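PDB 5J7O: major capsid protein from Faustovirus, which probably builds the outer protein shell of this large double-stranded DNA virus as trimeric capsomers, each subunit carrying a double jelly-roll. Local coordinates for residues I89-P94 with I392-I396; M103-L109 with L293-L299; L185-F191 with F321-E327. Residue numbers count along the deposited sequence, not the author numbering.

Contact 1: I89-P94 with I392-I396; sequences IQFSIP and IELYI
Strand 89-92 and strand 392-396 face each other across the interior of a beta sandwich. Both are extended, their N-to-C directions differ by only 36° (signed crossing -36°), and their axes approach to 8.2 Å, too far for backbone pairing; no hydrogen bond joins them. In register, Ile89 lies by Ile392, Phe91 by Leu394 (CA-CA 7.0 Å, the closest pair) and Ile93 by Ile396, the last after strand 89-92 has passed into a loop. Alternation of the extended chain sends Ile89, Phe91, Ile392, Leu394 and Ile396 toward the partner segment, so the gap is filled mainly by apolar side chains, with the Phe91 ring also resting against the backbone of 392-394. Phe91 (chi1 m, chi2 87°) is the main filler: Leu394 CB sits over one face of its ring, 3.7 Å from the centroid and 16° off the normal, a CH-pi contact, while Phe91 CZ lies 3.9 Å from Ile392 CG1 and Phe91 CE2 reaches 3.4 Å from Leu394 N. At one end Ile89 CD1 meets Ile392 CD1 at 3.7 Å. At the other, Ile396 CD1 (chi1 m, chi2 t) touches Ile93 CG2 at 3.8 Å and Pro94 CD at 3.7 Å. Glu393 turns its CA-CB bond away and makes a salt bridge with Lys75. Such face-to-face packing is characteristic of a jelly-roll, here of its strands C and I. Strand 89-92 is an edge strand of its sheet within the chain, bonded to strand 320-326, whereas strand 392-396 runs between strands 69-76 and 99-109 of the opposing sheet.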
loop_
_atom_site.group_PDB
_atom_site.type_symbol
_atom_site.label_atom_id
_atom_site.label_comp_id
_atom_site.label_asym_id
_atom_site.label_seq_id
_atom_site.Cartn_x
_atom_site.Cartn_y
_atom_site.Cartn_z
ATOM N N ILE B 89 -22.700 -26.809 -11.868
ATOM C CA ILE B 89 -22.737 -27.361 -10.520
ATOM C C ILE B 89 -23.902 -26.715 -9.785
ATOM O O ILE B 89 -24.061 -25.489 -9.822
ATOM C CB ILE B 89 -21.410 -27.117 -9.782
ATOM C CG1 ILE B 89 -20.252 -27.772 -10.537
ATOM C CG2 ILE B 89 -21.480 -27.627 -8.358
ATOM C CD1 ILE B 89 -18.897 -27.485 -9.937
ATOM N N GLN B 90 -24.721 -27.532 -9.125
ATOM C CA GLN B 90 -25.913 -27.035 -8.449
ATOM C C GLN B 90 -25.954 -27.534 -7.014
ATOM O O GLN B 90 -25.830 -28.737 -6.766
ATOM C CB GLN B 90 -27.189 -27.459 -9.178
ATOM C CG GLN B 90 -28.438 -26.798 -8.621
ATOM C CD GLN B 90 -29.714 -27.409 -9.155
ATOM O OE1 GLN B 90 -29.994 -28.586 -8.931
ATOM N NE2 GLN B 90 -30.501 -26.609 -9.866
ATOM N N PHE B 91 -26.143 -26.607 -6.079
ATOM C CA PHE B 91 -26.338 -26.921 -4.672
ATOM C C PHE B 91 -27.788 -26.661 -4.288
ATOM O O PHE B 91 -28.394 -25.684 -4.739
ATOM C CB PHE B 91 -25.434 -26.071 -3.772
ATOM C CG PHE B 91 -23.973 -26.178 -4.086
ATOM C CD1 PHE B 91 -23.395 -25.360 -5.041
ATOM C CD2 PHE B 91 -23.169 -27.077 -3.405
ATOM C CE1 PHE B 91 -22.047 -25.448 -5.326
ATOM C CE2 PHE B 91 -21.819 -27.170 -3.685
ATOM C CZ PHE B 91 -21.258 -26.354 -4.646
ATOM N N SER B 92 -28.339 -27.535 -3.456
ATOM C CA SER B 92 -29.557 -27.199 -2.738
ATOM C C SER B 92 -29.198 -26.409 -1.487
ATOM O O SER B 92 -28.141 -26.611 -0.883
ATOM C CB SER B 92 -30.338 -28.457 -2.358
ATOM O OG SER B 92 -30.913 -29.072 -3.497
ATOM N N ILE B 93 -30.076 -25.487 -1.114
ATOM C CA ILE B 93 -29.905 -24.748 0.134
ATOM C C ILE B 93 -30.636 -25.528 1.219
ATOM O O ILE B 93 -31.872 -25.484 1.287
ATOM C CB ILE B 93 -30.422 -23.306 0.014
ATOM C CG1 ILE B 93 -29.733 -22.598 -1.154
ATOM C CG2 ILE B 93 -30.174 -22.547 1.309
ATOM C CD1 ILE B 93 -30.233 -21.193 -1.404
ATOM N N PRO B 94 -29.920 -26.259 2.074
ATOM C CA PRO B 94 -30.591 -27.149 3.026
ATOM C C PRO B 94 -31.431 -26.374 4.027
ATOM O O PRO B 94 -31.227 -25.183 4.271
ATOM C CB PRO B 94 -29.430 -27.872 3.723
ATOM C CG PRO B 94 -28.240 -27.653 2.840
ATOM C CD PRO B 94 -28.456 -26.318 2.204
ATOM N N ILE B 392 -15.764 -29.349 -4.109
ATOM C CA ILE B 392 -16.492 -28.087 -4.157
ATOM C C ILE B 392 -17.705 -28.184 -3.237
ATOM O O ILE B 392 -18.521 -29.105 -3.348
ATOM C CB ILE B 392 -16.873 -27.698 -5.601
ATOM C CG1 ILE B 392 -17.448 -26.282 -5.637
ATOM C CG2 ILE B 392 -17.845 -28.694 -6.220
ATOM C CD1 ILE B 392 -17.557 -25.700 -7.028
ATOM N N GLU B 393 -17.804 -27.250 -2.293
ATOM C CA GLU B 393 -18.858 -27.258 -1.290
ATOM C C GLU B 393 -19.342 -25.837 -1.058
ATOM O O GLU B 393 -18.547 -24.894 -1.063
ATOM C CB GLU B 393 -18.371 -27.865 0.035
ATOM C CG GLU B 393 -18.286 -29.382 0.047
ATOM C CD GLU B 393 -17.707 -29.921 1.343
ATOM O OE1 GLU B 393 -16.567 -29.545 1.688
ATOM O OE2 GLU B 393 -18.396 -30.712 2.021
ATOM N N LEU B 394 -20.647 -25.691 -0.850
ATOM C CA LEU B 394 -21.258 -24.397 -0.576
ATOM C C LEU B 394 -21.421 -24.227 0.929
ATOM O O LEU B 394 -22.059 -25.057 1.586
ATOM C CB LEU B 394 -22.611 -24.267 -1.274
ATOM C CG LEU B 394 -23.429 -23.036 -0.872
ATOM C CD1 LEU B 394 -22.686 -21.752 -1.214
ATOM C CD2 LEU B 394 -24.804 -23.056 -1.522
ATOM N N TYR B 395 -20.849 -23.155 1.467
ATOM C CA TYR B 395 -20.975 -22.813 2.877
ATOM C C TYR B 395 -22.068 -21.765 3.035
ATOM O O TYR B 395 -22.037 -20.726 2.367
ATOM C CB TYR B 395 -19.651 -22.288 3.436
ATOM C CG TYR B 395 -18.573 -23.337 3.607
ATOM C CD1 TYR B 395 -18.136 -24.099 2.531
ATOM C CD2 TYR B 395 -17.978 -23.550 4.842
ATOM C CE1 TYR B 395 -17.150 -25.054 2.684
ATOM C CE2 TYR B 395 -16.989 -24.501 5.005
ATOM C CZ TYR B 395 -16.579 -25.250 3.923
ATOM O OH TYR B 395 -15.595 -26.199 4.078
ATOM N N ILE B 396 -23.030 -22.039 3.911
ATOM C CA ILE B 396 -24.186 -21.172 4.110
ATOM C C ILE B 396 -24.278 -20.814 5.585
ATOM O O ILE B 396 -24.313 -21.704 6.443
ATOM C CB ILE B 396 -25.492 -21.840 3.642
ATOM C CG1 ILE B 396 -25.344 -22.372 2.215
ATOM C CG2 ILE B 396 -26.652 -20.859 3.730
ATOM C CD1 ILE B 396 -26.476 -23.277 1.789
#

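Contact 2: M103-L109 with L293-L299; sequences MVVHVQL and LNMFVPL
Strands D and G of the first jelly-roll pair here at the border of its BIDG sheet, antiparallel, with axes 4.3 Å apart and directions at 154°. The beta bridges run from Val104-Pro298 to Leu109-Leu293. Val105-Val297, Val107-Met295 and Leu109-Leu293 are hydrogen-bonded pairs, each with both bonds made: Val105 N to Val297 O 2.8 Å and Val297 N to Val105 O 2.8 Å; Val107 N to Met295 O 2.8 Å and Met295 N to Val107 O 2.9 Å; Leu109 N to Leu293 O 3.0 Å and Leu293 N to Leu109 O 3.1 Å. Leu299 N adds a nearly linear bond to Met103 O (2.9 Å). Pro298, without an N-H, falls at a non-hydrogen-bonded position, so pairing loses nothing there. The alternate residues Val104, His106 and Gln108 make backbone bonds to strand 389-401 on the other flank of strand 103-109. Val105, Val107, Leu109, Leu293, Met295 and Val297 form the apolar face, where Phe186 packs on Val105, Val107 and Val297; Leu299 joins through its CD2, 3.8 Å from Val105 CG2. The other face carries Val104, His106, Gln108, Asn294, Phe296 and Pro298 and meets a second subunit, whose Tyr548 packs on Val104 and Trp551 on Pro298. There His106 (chi1 t) lays CB over the Phe296 ring, 3.9 Å from its centroid, the two rings nearly parallel (9°) but slid apart. Asn294 ND2 bonds Gln292 OE1, and Asn294 OD1 accepts twice, from His106 NE2 at 3.2 Å and Gln108 NE2 at 2.9 Å.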
loop_
_atom_site.group_PDB
_atom_site.type_symbol
_atom_site.label_atom_id
_atom_site.label_comp_id
_atom_site.label_asym_id
_atom_site.label_seq_id
_atom_site.Cartn_x
_atom_site.Cartn_y
_atom_site.Cartn_z
ATOM N N MET B 103 -22.903 -16.526 1.775
ATOM C CA MET B 103 -22.533 -17.797 1.171
ATOM C C MET B 103 -21.133 -17.707 0.583
ATOM O O MET B 103 -20.746 -16.672 0.031
ATOM C CB MET B 103 -23.530 -18.208 0.081
ATOM C CG MET B 103 -24.948 -18.417 0.586
ATOM S SD MET B 103 -26.075 -18.980 -0.704
ATOM C CE MET B 103 -27.584 -19.180 0.239
ATOM N N VAL B 104 -20.383 -18.798 0.703
ATOM C CA VAL B 104 -19.034 -18.886 0.158
ATOM C C VAL B 104 -18.800 -20.326 -0.282
ATOM O O VAL B 104 -19.243 -21.270 0.377
ATOM C CB VAL B 104 -17.982 -18.406 1.183
ATOM C CG1 VAL B 104 -17.959 -19.301 2.414
ATOM C CG2 VAL B 104 -16.609 -18.317 0.547
ATOM N N VAL B 105 -18.123 -20.491 -1.415
ATOM C CA VAL B 105 -17.957 -21.792 -2.054
ATOM C C VAL B 105 -16.486 -22.179 -1.998
ATOM O O VAL B 105 -15.625 -21.465 -2.525
ATOM C CB VAL B 105 -18.464 -21.781 -3.503
ATOM C CG1 VAL B 105 -18.175 -23.112 -4.171
ATOM C CG2 VAL B 105 -19.951 -21.476 -3.543
ATOM N N HIS B 106 -16.201 -23.314 -1.364
ATOM C CA HIS B 106 -14.851 -23.858 -1.329
ATOM C C HIS B 106 -14.585 -24.625 -2.619
ATOM O O HIS B 106 -15.311 -25.569 -2.941
ATOM C CB HIS B 106 -14.675 -24.769 -0.115
ATOM C CG HIS B 106 -13.355 -25.476 -0.072
ATOM N ND1 HIS B 106 -13.209 -26.746 0.446
ATOM C CD2 HIS B 106 -12.123 -25.090 -0.475
ATOM C CE1 HIS B 106 -11.943 -27.112 0.355
ATOM N NE2 HIS B 106 -11.262 -26.126 -0.201
ATOM N N VAL B 107 -13.560 -24.215 -3.361
ATOM C CA VAL B 107 -13.142 -24.900 -4.578
ATOM C C VAL B 107 -11.727 -25.417 -4.373
ATOM O O VAL B 107 -10.869 -24.706 -3.840
ATOM C CB VAL B 107 -13.211 -23.983 -5.815
ATOM C CG1 VAL B 107 -12.974 -24.790 -7.086
ATOM C CG2 VAL B 107 -14.549 -23.263 -5.872
ATOM N N GLN B 108 -11.486 -26.655 -4.798
ATOM C CA GLN B 108 -10.200 -27.315 -4.608
ATOM C C GLN B 108 -9.739 -27.884 -5.940
ATOM O O GLN B 108 -10.404 -28.755 -6.509
ATOM C CB GLN B 108 -10.304 -28.418 -3.552
ATOM C CG GLN B 108 -8.983 -28.800 -2.913
ATOM C CD GLN B 108 -9.161 -29.784 -1.773
ATOM O OE1 GLN B 108 -9.717 -30.865 -1.953
ATOM N NE2 GLN B 108 -8.695 -29.406 -0.588
ATOM N N LEU B 109 -8.604 -27.397 -6.431
ATOM C CA LEU B 109 -8.053 -27.805 -7.716
ATOM C C LEU B 109 -6.742 -28.546 -7.488
ATOM O O LEU B 109 -5.867 -28.058 -6.765
ATOM C CB LEU B 109 -7.841 -26.591 -8.622
ATOM C CG LEU B 109 -9.088 -25.720 -8.797
ATOM C CD1 LEU B 109 -8.776 -24.462 -9.595
ATOM C CD2 LEU B 109 -10.208 -26.512 -9.455
ATOM N N LEU B 293 -4.621 -25.626 -5.317
ATOM C CA LEU B 293 -5.211 -24.308 -5.128
ATOM C C LEU B 293 -6.525 -24.442 -4.368
ATOM O O LEU B 293 -7.449 -25.122 -4.826
ATOM C CB LEU B 293 -5.428 -23.624 -6.476
ATOM C CG LEU B 293 -5.865 -22.159 -6.415
ATOM C CD1 LEU B 293 -4.837 -21.328 -5.665
ATOM C CD2 LEU B 293 -6.086 -21.605 -7.814
ATOM N N ASN B 294 -6.605 -23.795 -3.209
ATOM C CA ASN B 294 -7.802 -23.802 -2.377
ATOM C C ASN B 294 -8.377 -22.395 -2.337
ATOM O O ASN B 294 -7.692 -21.449 -1.933
ATOM C CB ASN B 294 -7.490 -24.297 -0.966
ATOM C CG ASN B 294 -7.233 -25.787 -0.918
ATOM O OD1 ASN B 294 -8.152 -26.580 -0.713
ATOM N ND2 ASN B 294 -5.978 -26.179 -1.107
ATOM N N MET B 295 -9.632 -22.261 -2.756
ATOM C CA MET B 295 -10.308 -20.976 -2.794
ATOM C C MET B 295 -11.629 -21.071 -2.044
ATOM O O MET B 295 -12.288 -22.112 -2.043
ATOM C CB MET B 295 -10.559 -20.520 -4.239
ATOM C CG MET B 295 -9.291 -20.393 -5.072
ATOM S SD MET B 295 -9.593 -19.921 -6.788
ATOM C CE MET B 295 -10.515 -21.337 -7.383
ATOM N N PHE B 296 -11.994 -19.973 -1.389
ATOM C CA PHE B 296 -13.313 -19.788 -0.790
ATOM C C PHE B 296 -13.923 -18.581 -1.493
ATOM O O PHE B 296 -13.750 -17.441 -1.057
ATOM C CB PHE B 296 -13.229 -19.588 0.726
ATOM C CG PHE B 296 -13.202 -20.870 1.511
ATOM C CD1 PHE B 296 -12.029 -21.595 1.637
ATOM C CD2 PHE B 296 -14.346 -21.343 2.133
ATOM C CE1 PHE B 296 -11.999 -22.773 2.362
ATOM C CE2 PHE B 296 -14.323 -22.519 2.860
ATOM C CZ PHE B 296 -13.148 -23.235 2.975
ATOM N N VAL B 297 -14.630 -18.836 -2.590
ATOM C CA VAL B 297 -15.180 -17.772 -3.422
ATOM C C VAL B 297 -16.516 -17.326 -2.834
ATOM O O VAL B 297 -17.471 -18.115 -2.810
ATOM C CB VAL B 297 -15.346 -18.225 -4.880
ATOM C CG1 VAL B 297 -15.859 -17.078 -5.737
ATOM C CG2 VAL B 297 -14.025 -18.748 -5.422
ATOM N N PRO B 298 -16.626 -16.089 -2.359
ATOM C CA PRO B 298 -17.907 -15.621 -1.825
ATOM C C PRO B 298 -18.918 -15.393 -2.936
ATOM O O PRO B 298 -18.574 -14.996 -4.053
ATOM C CB PRO B 298 -17.547 -14.300 -1.130
ATOM C CG PRO B 298 -16.038 -14.296 -1.031
ATOM C CD PRO B 298 -15.565 -15.082 -2.206
ATOM N N LEU B 299 -20.184 -15.650 -2.616
ATOM C CA LEU B 299 -21.281 -15.429 -3.553
ATOM C C LEU B 299 -21.843 -14.033 -3.307
ATOM O O LEU B 299 -22.414 -13.762 -2.245
ATOM C CB LEU B 299 -22.350 -16.506 -3.399
ATOM C CG LEU B 299 -21.846 -17.940 -3.599
ATOM C CD1 LEU B 299 -23.007 -18.914 -3.706
ATOM C CD2 LEU B 299 -20.938 -18.041 -4.819
#

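Contact 3: L185-F191 with F321-E327; sequences LFKRVKF and FITVDIE
Lys190 and Thr323 hold the firmest pair of this antiparallel ladder, Lys190 N to Thr323 O at 2.7 Å and Thr323 N to Lys190 O at 2.9 Å. Beyond it Asp325 N gives to Arg188 O (2.8 Å) and Glu327 N to Leu185 O (2.8 Å); the bond from Lys187 N to Asp325 O, 2.9 Å, is bent and weak. The strand axes lie 4.6 Å apart at 170°. Val189 stands opposite Val324 and Phe191 opposite Ile322, but Phe186 faces Ile326: Lys187, with helix-like angles (-58/-54), is one extra residue where the chain turns a corner. Arg188, Lys190, Thr323 and Asp325 share the polar face, Asp325 OD1 bonding Thr88 OG1. On the other, apolar face Phe186 (chi1 m) lies against its opposite strand, Val324 CG1 3.6 Å from the ring centroid and 17° off the normal, a CH-pi contact; Phe186 CE1 meets Ile326 CD1 at 3.6 Å and Phe191 CD1 meets Ile322 CD1 at 3.7 Å. Strands 88-92 and 196-202 flank the pair, and Phe186 also packs on Val105 and Val107 of the opposing sheet. Such a two-faced ladder of strands E and H is typical of the CHEF sheet of a viral jelly-roll.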
loop_
_atom_site.group_PDB
_atom_site.type_symbol
_atom_site.label_atom_id
_atom_site.label_comp_id
_atom_site.label_asym_id
_atom_site.label_seq_id
_atom_site.Cartn_x
_atom_site.Cartn_y
_atom_site.Cartn_z
ATOM N N LEU B 185 -13.328 -18.331 -12.603
ATOM C CA LEU B 185 -13.776 -19.720 -12.563
ATOM C C LEU B 185 -15.291 -19.822 -12.665
ATOM O O LEU B 185 -15.818 -20.741 -13.303
ATOM C CB LEU B 185 -13.286 -20.392 -11.282
ATOM C CG LEU B 185 -13.632 -21.874 -11.144
ATOM C CD1 LEU B 185 -12.860 -22.696 -12.164
ATOM C CD2 LEU B 185 -13.357 -22.362 -9.736
ATOM N N PHE B 186 -16.008 -18.887 -12.050
ATOM C CA PHE B 186 -17.469 -18.897 -12.064
ATOM C C PHE B 186 -17.940 -18.050 -13.239
ATOM O O PHE B 186 -18.028 -16.823 -13.139
ATOM C CB PHE B 186 -18.029 -18.385 -10.741
ATOM C CG PHE B 186 -17.790 -19.309 -9.577
ATOM C CD1 PHE B 186 -17.164 -20.533 -9.754
ATOM C CD2 PHE B 186 -18.204 -18.955 -8.304
ATOM C CE1 PHE B 186 -16.950 -21.381 -8.684
ATOM C CE2 PHE B 186 -17.992 -19.799 -7.230
ATOM C CZ PHE B 186 -17.365 -21.014 -7.421
ATOM N N LYS B 187 -18.230 -18.709 -14.364
ATOM C CA LYS B 187 -18.823 -18.012 -15.500
ATOM C C LYS B 187 -20.136 -17.354 -15.106
ATOM O O LYS B 187 -20.333 -16.152 -15.317
ATOM C CB LYS B 187 -19.049 -18.983 -16.659
ATOM C CG LYS B 187 -17.798 -19.396 -17.402
ATOM C CD LYS B 187 -18.157 -20.296 -18.572
ATOM C CE LYS B 187 -19.230 -19.659 -19.442
ATOM N NZ LYS B 187 -19.725 -20.587 -20.496
ATOM N N ARG B 188 -21.054 -18.133 -14.539
ATOM C CA ARG B 188 -22.333 -17.630 -14.067
ATOM C C ARG B 188 -22.619 -18.205 -12.688
ATOM O O ARG B 188 -22.220 -19.328 -12.369
ATOM C CB ARG B 188 -23.478 -17.986 -15.033
ATOM C CG ARG B 188 -23.120 -17.848 -16.509
ATOM C CD ARG B 188 -24.358 -17.773 -17.389
ATOM N NE ARG B 188 -24.940 -16.434 -17.395
ATOM C CZ ARG B 188 -24.591 -15.473 -18.245
ATOM N NH1 ARG B 188 -23.657 -15.700 -19.159
ATOM N NH2 ARG B 188 -25.173 -14.283 -18.180
ATOM N N VAL B 189 -23.305 -17.413 -11.866
ATOM C CA VAL B 189 -23.711 -17.810 -10.522
ATOM C C VAL B 189 -25.182 -17.456 -10.370
ATOM O O VAL B 189 -25.559 -16.289 -10.524
ATOM C CB VAL B 189 -22.871 -17.121 -9.433
ATOM C CG1 VAL B 189 -23.338 -17.550 -8.053
ATOM C CG2 VAL B 189 -21.393 -17.431 -9.619
ATOM N N LYS B 190 -26.011 -18.453 -10.065
ATOM C CA LYS B 190 -27.459 -18.296 -10.075
ATOM C C LYS B 190 -28.057 -18.598 -8.709
ATOM O O LYS B 190 -27.681 -19.577 -8.056
ATOM C CB LYS B 190 -28.102 -19.213 -11.124
ATOM C CG LYS B 190 -27.939 -18.744 -12.560
ATOM C CD LYS B 190 -28.332 -19.841 -13.538
ATOM C CE LYS B 190 -29.701 -20.416 -13.212
ATOM N NZ LYS B 190 -30.040 -21.568 -14.092
ATOM N N PHE B 191 -28.996 -17.751 -8.289
ATOM C CA PHE B 191 -29.874 -18.016 -7.153
ATOM C C PHE B 191 -31.262 -18.282 -7.723
ATOM O O PHE B 191 -31.940 -17.355 -8.178
ATOM C CB PHE B 191 -29.889 -16.846 -6.172
ATOM C CG PHE B 191 -30.812 -17.048 -5.001
ATOM C CD1 PHE B 191 -31.003 -18.309 -4.460
ATOM C CD2 PHE B 191 -31.500 -15.978 -4.451
ATOM C CE1 PHE B 191 -31.855 -18.497 -3.387
ATOM C CE2 PHE B 191 -32.353 -16.162 -3.380
ATOM C CZ PHE B 191 -32.531 -17.423 -2.847
ATOM N N PHE B 321 -32.119 -23.128 -5.144
ATOM C CA PHE B 321 -30.851 -23.708 -5.558
ATOM C C PHE B 321 -29.831 -22.610 -5.814
ATOM O O PHE B 321 -30.184 -21.469 -6.125
ATOM C CB PHE B 321 -30.999 -24.558 -6.826
ATOM C CG PHE B 321 -31.968 -25.694 -6.689
ATOM C CD1 PHE B 321 -31.550 -26.922 -6.203
ATOM C CD2 PHE B 321 -33.295 -25.539 -7.053
ATOM C CE1 PHE B 321 -32.440 -27.972 -6.081
ATOM C CE2 PHE B 321 -34.188 -26.584 -6.932
ATOM C CZ PHE B 321 -33.760 -27.802 -6.445
ATOM N N ILE B 322 -28.559 -22.974 -5.678
ATOM C CA ILE B 322 -27.439 -22.155 -6.127
ATOM C C ILE B 322 -26.771 -22.907 -7.270
ATOM O O ILE B 322 -26.206 -23.989 -7.069
ATOM C CB ILE B 322 -26.445 -21.863 -4.995
ATOM C CG1 ILE B 322 -27.082 -20.949 -3.947
ATOM C CG2 ILE B 322 -25.179 -21.229 -5.556
ATOM C CD1 ILE B 322 -27.511 -19.601 -4.490
ATOM N N THR B 323 -26.849 -22.345 -8.471
ATOM C CA THR B 323 -26.284 -22.950 -9.670
ATOM C C THR B 323 -25.047 -22.167 -10.088
ATOM O O THR B 323 -25.068 -20.933 -10.113
ATOM C CB THR B 323 -27.314 -22.977 -10.803
ATOM O OG1 THR B 323 -28.325 -23.948 -10.506
ATOM C CG2 THR B 323 -26.655 -23.320 -12.129
ATOM N N VAL B 324 -23.971 -22.885 -10.404
ATOM C CA VAL B 324 -22.694 -22.276 -10.754
ATOM C C VAL B 324 -22.194 -22.903 -12.048
ATOM O O VAL B 324 -22.031 -24.126 -12.127
ATOM C CB VAL B 324 -21.649 -22.446 -9.639
ATOM C CG1 VAL B 324 -20.342 -21.796 -10.046
ATOM C CG2 VAL B 324 -22.155 -21.857 -8.329
ATOM N N ASP B 325 -21.950 -22.069 -13.057
ATOM C CA ASP B 325 -21.294 -22.503 -14.283
ATOM C C ASP B 325 -19.788 -22.336 -14.126
ATOM O O ASP B 325 -19.318 -21.288 -13.671
ATOM C CB ASP B 325 -21.796 -21.705 -15.486
ATOM C CG ASP B 325 -23.255 -21.976 -15.800
ATOM O OD1 ASP B 325 -23.782 -23.014 -15.344
ATOM O OD2 ASP B 325 -23.873 -21.155 -16.510
ATOM N N ILE B 326 -19.036 -23.369 -14.499
ATOM C CA ILE B 326 -17.594 -23.415 -14.292
ATOM C C ILE B 326 -16.897 -23.195 -15.628
ATOM O O ILE B 326 -17.266 -23.805 -16.640
ATOM C CB ILE B 326 -17.162 -24.744 -13.650
ATOM C CG1 ILE B 326 -17.853 -24.921 -12.298
ATOM C CG2 ILE B 326 -15.653 -24.791 -13.478
ATOM C CD1 ILE B 326 -17.543 -23.819 -11.307
ATOM N N GLU B 327 -15.892 -22.323 -15.626
ATOM C CA GLU B 327 -15.136 -21.991 -16.823
ATOM C C GLU B 327 -14.328 -23.198 -17.306
ATOM O O GLU B 327 -14.023 -24.122 -16.548
ATOM C CB GLU B 327 -14.211 -20.804 -16.536
ATOM C CG GLU B 327 -13.409 -20.292 -17.722
ATOM C CD GLU B 327 -14.284 -19.757 -18.835
ATOM O OE1 GLU B 327 -14.945 -18.718 -18.627
ATOM O OE2 GLU B 327 -14.315 -20.378 -19.918
#

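From the N terminus the chain lays down 89-94, turns to the opposing sheet for 103-109, and much later returns to the first for 185-191. Segments 293-299 and 321-327 then pair with 103-109 and 185-191, and 392-396 packs across the core against 89-94. Contact 1 therefore closes the longest loop, spanning 297 residues, with contacts 2 and 3 nested inside it; these two cross, because their segments alternate. Contact 2 knits the BIDG sheet, contact 3 the CHEF sheet, and contact 1 bridges them across the core. Their centres lie about 11 to 12 Å apart, with direct touches such as Val107 CG1 to Leu185 CD2 (3.6 Å) and Ile89 O to Val324 N (2.7 Å).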